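Local coordinates for protein GCN5-related N-acetyltransferase (Sphaerobacter thermophilus, PDB 3TT2) that is probably a GNAT-type acyltransferase that moves an acyl group, likely acetyl from acetyl-CoA, onto an acceptor, at residues A27-D39 with V87-G99. Numbering follows the deposited sequence.
Sequences ARLIAACQEADGD and VYGYVHPRFRGMG. With SO4 (sulfate ion), chain I.
I30 lays its CD1 methyl over the centre of one face of the Y90 ring. This is a CH-pi contact, with CD1 3.3 Å from the ring centroid and 10° off the normal. CG2 of I30 reaches the CE1 side of the same ring, and C33 CB lies at its edge. C33 sits where strand 87-91 ends. Its SG packs on Y90 CB and lies 3.1 Å from V91 O. R96 NH1 points at that carbonyl, a bond modelled too short to be trusted, and C33 SG lies at the edge of the guanidinium. R96 bends at chi2 and chi3 to bring its head there. R96 NE makes a salt bridge to a bound MES. A32 CB lies over one face of the H92 ring, while P93 CG touches A32 O. L29 puts CD1 against H92 CB at 3.7 Å. The axes of helix 27-36 and strand 87-91 lie at 82°. G99 N, N-cap of helix 100-115, makes a very short bond to a sulfate; sulfate and MES probably come from the crystallisation liquor. R94-G99 fits the GNAT signature Q/R-x-x-G-x-G/A, a loop that typically binds the acetyl-CoA pyrophosphate and probably does so here, consistent with the sulfate.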
ATOM      1  N   ALA A  27     -12.984   7.038 -11.788  1.00 93.20           N
ATOM      2  CA  ALA A  27     -12.171   8.038 -11.122  1.00 94.46           C
ATOM      3  C   ALA A  27     -13.085   8.959 -10.315  1.00 96.94           C
ATOM      4  O   ALA A  27     -12.857   9.203  -9.128  1.00 92.90           O
ATOM      5  CB  ALA A  27     -11.386   8.831 -12.149  1.00 94.20           C
ATOM      6  N   ARG A  28     -14.149   9.428 -10.959  1.00 98.30           N
ATOM      7  CA  ARG A  28     -15.089  10.337 -10.327  1.00101.27           C
ATOM      8  C   ARG A  28     -15.829   9.698  -9.164  1.00101.24           C
ATOM      9  O   ARG A  28     -16.180  10.367  -8.196  1.00110.23           O
ATOM     10  CB  ARG A  28     -16.089  10.848 -11.357  1.00104.78           C
ATOM     11  CG  ARG A  28     -15.428  11.512 -12.554  1.00114.40           C
ATOM     12  CD  ARG A  28     -16.448  12.207 -13.431  1.00126.70           C
ATOM     13  NE  ARG A  28     -17.359  11.271 -14.080  1.00129.13           N
ATOM     14  CZ  ARG A  28     -17.277  10.918 -15.358  1.00132.40           C
ATOM     15  NH1 ARG A  28     -16.323  11.430 -16.129  1.00132.27           N
ATOM     16  NH2 ARG A  28     -18.152  10.059 -15.865  1.00117.08           N
ATOM     17  N   LEU A  29     -16.079   8.402  -9.263  1.00 90.33           N
ATOM     18  CA  LEU A  29     -16.711   7.695  -8.164  1.00 93.72           C
ATOM     19  C   LEU A  29     -15.797   7.705  -6.937  1.00 96.40           C
ATOM     20  O   LEU A  29     -16.245   7.948  -5.817  1.00 96.59           O
ATOM     21  CB  LEU A  29     -17.057   6.265  -8.577  1.00 89.12           C
ATOM     22  CG  LEU A  29     -17.218   5.225  -7.468  1.00 85.76           C
ATOM     23  CD1 LEU A  29     -18.308   5.607  -6.486  1.00 89.39           C
ATOM     24  CD2 LEU A  29     -17.520   3.871  -8.079  1.00 85.55           C
ATOM     25  N   ILE A  30     -14.514   7.443  -7.156  1.00 97.23           N
ATOM     26  CA  ILE A  30     -13.530   7.476  -6.078  1.00 89.68           C
ATOM     27  C   ILE A  30     -13.425   8.884  -5.527  1.00 95.43           C
ATOM     28  O   ILE A  30     -13.280   9.088  -4.322  1.00 94.46           O
ATOM     29  CB  ILE A  30     -12.123   7.105  -6.575  1.00 86.25           C
ATOM     30  CG1 ILE A  30     -12.153   5.852  -7.450  1.00 84.62           C
ATOM     31  CG2 ILE A  30     -11.181   6.933  -5.402  1.00 88.98           C
ATOM     32  CD1 ILE A  30     -12.781   4.681  -6.791  1.00 80.77           C
ATOM     33  N   ALA A  31     -13.478   9.857  -6.429  1.00 94.72           N
ATOM     34  CA  ALA A  31     -13.358  11.248  -6.042  1.00 94.87           C
ATOM     35  C   ALA A  31     -14.517  11.637  -5.134  1.00100.10           C
ATOM     36  O   ALA A  31     -14.319  12.267  -4.096  1.00106.40           O
ATOM     37  CB  ALA A  31     -13.311  12.125  -7.266  1.00 94.84           C
ATOM     38  N   ALA A  32     -15.725  11.243  -5.522  1.00101.11           N
ATOM     39  CA  ALA A  32     -16.910  11.525  -4.720  1.00105.45           C
ATOM     40  C   ALA A  32     -16.801  10.862  -3.353  1.00 99.94           C
ATOM     41  O   ALA A  32     -17.219  11.434  -2.343  1.00104.01           O
ATOM     42  CB  ALA A  32     -18.175  11.070  -5.444  1.00107.30           C
ATOM     43  N   CYS A  33     -16.225   9.661  -3.330  1.00 93.75           N
ATOM     44  CA  CYS A  33     -15.991   8.919  -2.084  1.00 99.92           C
ATOM     45  C   CYS A  33     -14.899   9.536  -1.205  1.00106.81           C
ATOM     46  O   CYS A  33     -15.086   9.683   0.007  1.00105.18           O
ATOM     47  CB  CYS A  33     -15.641   7.458  -2.370  1.00 90.27           C
ATOM     48  SG  CYS A  33     -17.047   6.425  -2.785  1.00113.71           S
ATOM     49  N   GLN A  34     -13.762   9.880  -1.810  1.00109.70           N
ATOM     50  CA  GLN A  34     -12.648  10.444  -1.050  1.00106.08           C
ATOM     51  C   GLN A  34     -12.988  11.849  -0.587  1.00107.10           C
ATOM     52  O   GLN A  34     -12.393  12.364   0.354  1.00 87.09           O
ATOM     53  CB  GLN A  34     -11.340  10.423  -1.852  1.00107.15           C
ATOM     54  CG  GLN A  34     -11.306  11.326  -3.063  1.00115.06           C
ATOM     55  CD  GLN A  34      -9.992  11.216  -3.812  1.00119.41           C
ATOM     56  OE1 GLN A  34      -9.831  11.768  -4.898  1.00126.17           O
ATOM     57  NE2 GLN A  34      -9.044  10.497  -3.231  1.00114.42           N
ATOM     58  N   GLU A  35     -13.973  12.456  -1.235  1.00111.59           N
ATOM     59  CA  GLU A  35     -14.446  13.749  -0.791  1.00115.77           C
ATOM     60  C   GLU A  35     -15.231  13.658   0.511  1.00117.10           C
ATOM     61  O   GLU A  35     -15.046  14.482   1.404  1.00123.37           O
ATOM     62  CB  GLU A  35     -15.270  14.445  -1.869  1.00122.49           C
ATOM     63  CG  GLU A  35     -15.981  15.705  -1.379  1.00137.19           C
ATOM     64  CD  GLU A  35     -15.037  16.768  -0.811  1.00149.41           C
ATOM     65  OE1 GLU A  35     -13.798  16.626  -0.923  1.00150.96           O
ATOM     66  OE2 GLU A  35     -15.543  17.766  -0.250  1.00156.68           O
ATOM     67  N   ALA A  36     -16.100  12.659   0.625  1.00113.72           N
ATOM     68  CA  ALA A  36     -16.905  12.498   1.836  1.00115.95           C
ATOM     69  C   ALA A  36     -16.045  12.227   3.076  1.00122.42           C
ATOM     70  O   ALA A  36     -16.368  12.679   4.176  1.00130.13           O
ATOM     71  CB  ALA A  36     -17.943  11.408   1.651  1.00108.01           C
ATOM     72  N   ASP A  37     -14.942  11.506   2.891  1.00117.83           N
ATOM     73  CA  ASP A  37     -14.042  11.195   3.995  1.00116.07           C
ATOM     74  C   ASP A  37     -13.291  12.443   4.455  1.00117.73           C
ATOM     75  O   ASP A  37     -12.614  12.427   5.482  1.00124.47           O
ATOM     76  CB  ASP A  37     -13.034  10.113   3.592  1.00118.96           C
ATOM     77  CG  ASP A  37     -13.695   8.863   3.015  1.00120.20           C
ATOM     78  OD1 ASP A  37     -14.909   8.658   3.231  1.00126.94           O
ATOM     79  OD2 ASP A  37     -12.985   8.078   2.344  1.00112.35           O
ATOM     80  N   GLY A  38     -13.403  13.521   3.688  1.00111.18           N
ATOM     81  CA  GLY A  38     -12.735  14.757   4.034  1.00115.05           C
ATOM     82  C   GLY A  38     -11.468  14.984   3.233  1.00120.96           C
ATOM     83  O   GLY A  38     -10.802  16.012   3.376  1.00130.84           O
ATOM     84  N   ASP A  39     -11.123  14.020   2.391  1.00115.48           N
ATOM     85  CA  ASP A  39      -9.954  14.167   1.541  1.00120.47           C
ATOM     86  C   ASP A  39     -10.260  15.025   0.331  1.00128.54           C
ATOM     87  O   ASP A  39     -11.412  15.158  -0.079  1.00133.26           O
ATOM     88  CB  ASP A  39      -9.418  12.808   1.113  1.00121.47           C
ATOM     89  CG  ASP A  39      -9.369  11.837   2.255  1.00125.94           C
ATOM     90  OD1 ASP A  39      -9.573  12.268   3.409  1.00128.75           O
ATOM     91  OD2 ASP A  39      -9.130  10.635   2.017  1.00126.19           O
ATOM     92  N   VAL A  87      -9.377  -6.260  -0.503  1.00 56.76           N
ATOM     93  CA  VAL A  87     -10.497  -5.781  -1.301  1.00 58.28           C
ATOM     94  C   VAL A  87     -10.564  -4.264  -1.211  1.00 59.70           C
ATOM     95  O   VAL A  87     -10.513  -3.715  -0.110  1.00 65.93           O
ATOM     96  CB  VAL A  87     -11.825  -6.402  -0.815  1.00 47.59           C
ATOM     97  CG1 VAL A  87     -13.001  -5.818  -1.570  1.00 54.00           C
ATOM     98  CG2 VAL A  87     -11.800  -7.889  -0.966  1.00 47.12           C
ATOM     99  N   TYR A  88     -10.617  -3.570  -2.351  1.00 63.23           N
ATOM    100  CA  TYR A  88     -10.764  -2.114  -2.298  1.00 69.62           C
ATOM    101  C   TYR A  88     -12.082  -1.684  -2.895  1.00 73.16           C
ATOM    102  O   TYR A  88     -12.240  -1.694  -4.117  1.00 78.70           O
ATOM    103  CB  TYR A  88      -9.580  -1.460  -3.026  1.00 73.04           C
ATOM    104  CG  TYR A  88      -8.249  -1.944  -2.481  1.00 75.59           C
ATOM    105  CD1 TYR A  88      -7.619  -1.272  -1.444  1.00 73.64           C
ATOM    106  CD2 TYR A  88      -7.651  -3.105  -2.971  1.00 77.90           C
ATOM    107  CE1 TYR A  88      -6.423  -1.721  -0.929  1.00 73.32           C
ATOM    108  CE2 TYR A  88      -6.448  -3.568  -2.458  1.00 74.26           C
ATOM    109  CZ  TYR A  88      -5.845  -2.871  -1.439  1.00 74.03           C
ATOM    110  OH  TYR A  88      -4.655  -3.314  -0.920  1.00 74.71           O
ATOM    111  N   GLY A  89     -13.032  -1.310  -2.037  1.00 74.38           N
ATOM    112  CA  GLY A  89     -14.355  -0.934  -2.509  1.00 70.96           C
ATOM    113  C   GLY A  89     -14.622   0.550  -2.433  1.00 72.73           C
ATOM    114  O   GLY A  89     -13.906   1.277  -1.731  1.00 72.17           O
ATOM    115  N   TYR A  90     -15.664   1.001  -3.137  1.00 76.06           N
ATOM    116  CA  TYR A  90     -16.164   2.380  -3.045  1.00 77.30           C
ATOM    117  C   TYR A  90     -17.632   2.364  -3.371  1.00 84.95           C
ATOM    118  O   TYR A  90     -18.041   1.681  -4.304  1.00 86.18           O
ATOM    119  CB  TYR A  90     -15.463   3.294  -4.051  1.00 76.03           C
ATOM    120  CG  TYR A  90     -13.962   3.201  -3.989  1.00 79.72           C
ATOM    121  CD1 TYR A  90     -13.219   4.118  -3.265  1.00 81.39           C
ATOM    122  CD2 TYR A  90     -13.283   2.173  -4.642  1.00 78.23           C
ATOM    123  CE1 TYR A  90     -11.845   4.018  -3.200  1.00 80.53           C
ATOM    124  CE2 TYR A  90     -11.924   2.064  -4.570  1.00 72.87           C
ATOM    125  CZ  TYR A  90     -11.212   2.986  -3.856  1.00 78.49           C
ATOM    126  OH  TYR A  90      -9.853   2.850  -3.807  1.00 84.18           O
ATOM    127  N   VAL A  91     -18.421   3.148  -2.651  1.00 89.87           N
ATOM    128  CA  VAL A  91     -19.824   3.332  -3.017  1.00 91.61           C
ATOM    129  C   VAL A  91     -20.131   4.812  -3.012  1.00 94.57           C
ATOM    130  O   VAL A  91     -19.866   5.510  -2.035  1.00101.94           O
ATOM    131  CB  VAL A  91     -20.809   2.567  -2.095  1.00123.22           C
ATOM    132  CG1 VAL A  91     -20.549   2.891  -0.664  1.00125.62           C
ATOM    133  CG2 VAL A  91     -22.254   2.919  -2.432  1.00128.35           C
ATOM    134  N   HIS A  92     -20.672   5.287  -4.123  1.00 90.35           N
ATOM    135  CA  HIS A  92     -20.961   6.696  -4.278  1.00 94.73           C
ATOM    136  C   HIS A  92     -21.837   7.194  -3.134  1.00100.23           C
ATOM    137  O   HIS A  92     -22.820   6.542  -2.773  1.00 94.34           O
ATOM    138  CB  HIS A  92     -21.633   6.938  -5.617  1.00 99.56           C
ATOM    139  CG  HIS A  92     -21.479   8.333  -6.108  1.00104.71           C
ATOM    140  ND1 HIS A  92     -22.186   9.387  -5.572  1.00108.77           N
ATOM    141  CD2 HIS A  92     -20.685   8.856  -7.070  1.00108.62           C
ATOM    142  CE1 HIS A  92     -21.841  10.500  -6.192  1.00117.27           C
ATOM    143  NE2 HIS A  92     -20.933  10.206  -7.105  1.00117.59           N
ATOM    144  N   PRO A  93     -21.470   8.356  -2.557  1.00103.26           N
ATOM    145  CA  PRO A  93     -22.076   8.915  -1.335  1.00104.20           C
ATOM    146  C   PRO A  93     -23.597   9.114  -1.408  1.00110.02           C
ATOM    147  O   PRO A  93     -24.244   9.259  -0.369  1.00114.48           O
ATOM    148  CB  PRO A  93     -21.358  10.260  -1.167  1.00102.63           C
ATOM    149  CG  PRO A  93     -20.023  10.047  -1.821  1.00100.66           C
ATOM    150  CD  PRO A  93     -20.293   9.135  -2.993  1.00101.03           C
ATOM    151  N   ARG A  94     -24.151   9.144  -2.615  1.00112.05           N
ATOM    152  CA  ARG A  94     -25.594   9.216  -2.795  1.00118.59           C
ATOM    153  C   ARG A  94     -26.282   7.857  -2.609  1.00117.43           C
ATOM    154  O   ARG A  94     -27.476   7.784  -2.270  1.00121.01           O
ATOM    155  CB  ARG A  94     -25.901   9.739  -4.189  1.00121.09           C
ATOM    156  CG  ARG A  94     -25.374   8.831  -5.289  1.00118.12           C
ATOM    157  CD  ARG A  94     -25.666   9.392  -6.660  1.00125.19           C
ATOM    158  NE  ARG A  94     -25.032  10.689  -6.861  1.00128.65           N
ATOM    159  CZ  ARG A  94     -25.363  11.533  -7.828  1.00138.25           C
ATOM    160  NH1 ARG A  94     -24.731  12.697  -7.939  1.00143.03           N
ATOM    161  NH2 ARG A  94     -26.331  11.215  -8.682  1.00141.54           N
ATOM    162  N   PHE A  95     -25.529   6.790  -2.862  1.00106.95           N
ATOM    163  CA  PHE A  95     -26.088   5.445  -2.889  1.00107.80           C
ATOM    164  C   PHE A  95     -25.923   4.662  -1.584  1.00112.98           C
ATOM    165  O   PHE A  95     -26.283   3.486  -1.516  1.00116.73           O
ATOM    166  CB  PHE A  95     -25.519   4.647  -4.062  1.00104.69           C
ATOM    167  CG  PHE A  95     -25.880   5.199  -5.414  1.00103.80           C
ATOM    168  CD1 PHE A  95     -27.190   5.515  -5.731  1.00112.41           C
ATOM    169  CD2 PHE A  95     -24.899   5.405  -6.370  1.00101.57           C
ATOM    170  CE1 PHE A  95     -27.523   6.026  -6.984  1.00114.90           C
ATOM    171  CE2 PHE A  95     -25.217   5.914  -7.621  1.00108.65           C
ATOM    172  CZ  PHE A  95     -26.531   6.224  -7.931  1.00113.64           C
ATOM    173  N   ARG A  96     -25.357   5.298  -0.561  1.00115.90           N
ATOM    174  CA  ARG A  96     -25.148   4.628   0.726  1.00116.48           C
ATOM    175  C   ARG A  96     -26.481   4.219   1.387  1.00122.06           C
ATOM    176  O   ARG A  96     -27.482   4.940   1.290  1.00128.87           O
ATOM    177  CB  ARG A  96     -24.329   5.510   1.680  1.00115.42           C
ATOM    178  CG  ARG A  96     -23.392   6.521   1.005  1.00114.40           C
ATOM    179  CD  ARG A  96     -21.976   5.980   0.721  1.00105.55           C
ATOM    180  NE  ARG A  96     -20.952   6.528   1.629  1.00104.61           N
ATOM    181  CZ  ARG A  96     -19.720   6.906   1.266  1.00102.42           C
ATOM    182  NH1 ARG A  96     -19.327   6.823   0.000  1.00100.17           N
ATOM    183  NH2 ARG A  96     -18.870   7.373   2.174  1.00102.82           N
ATOM    184  N   GLY A  97     -26.490   3.064   2.049  1.00118.67           N
ATOM    185  CA  GLY A  97     -27.675   2.591   2.741  1.00126.70           C
ATOM    186  C   GLY A  97     -28.663   1.928   1.803  1.00133.77           C
ATOM    187  O   GLY A  97     -29.847   1.785   2.126  1.00138.83           O
HETATM  188  N   MSE A  98     -28.197   1.579   0.609  1.00129.91           N
HETATM  189  CA  MSE A  98     -29.018   0.812  -0.331  1.00124.30           C
HETATM  190  C   MSE A  98     -28.744  -0.695  -0.379  1.00112.65           C
HETATM  191  O   MSE A  98     -29.365  -1.423  -1.158  1.00107.98           O
HETATM  192  CB  MSE A  98     -28.936   1.415  -1.726  1.00121.58           C
HETATM  193  CG  MSE A  98     -29.361   2.862  -1.774  1.00124.21           C
HETATM  194 SE   MSE A  98     -29.572   3.463  -3.605  0.71118.71          SE
HETATM  195  CE  MSE A  98     -31.082   2.344  -4.118  1.00141.48           C
ATOM    196  N   GLY A  99     -27.793  -1.149   0.424  1.00108.54           N
ATOM    197  CA  GLY A  99     -27.370  -2.537   0.384  1.00107.59           C
ATOM    198  C   GLY A  99     -26.214  -2.750  -0.578  1.00101.93           C
ATOM    199  O   GLY A  99     -25.742  -3.874  -0.755  1.00 96.05           O
TER
HETATM  200  S   SO4 I 338     -25.176  -0.653   2.725  1.00107.75           S
HETATM  201  O1  SO4 I 338     -25.361  -1.319   4.024  1.00 97.93           O
HETATM  202  O2  SO4 I 338     -24.247   0.483   2.812  1.00108.12           O
HETATM  203  O3  SO4 I 338     -24.668  -1.622   1.761  1.00104.71           O
HETATM  204  O4  SO4 I 338     -26.447  -0.146   2.215  1.00115.33           O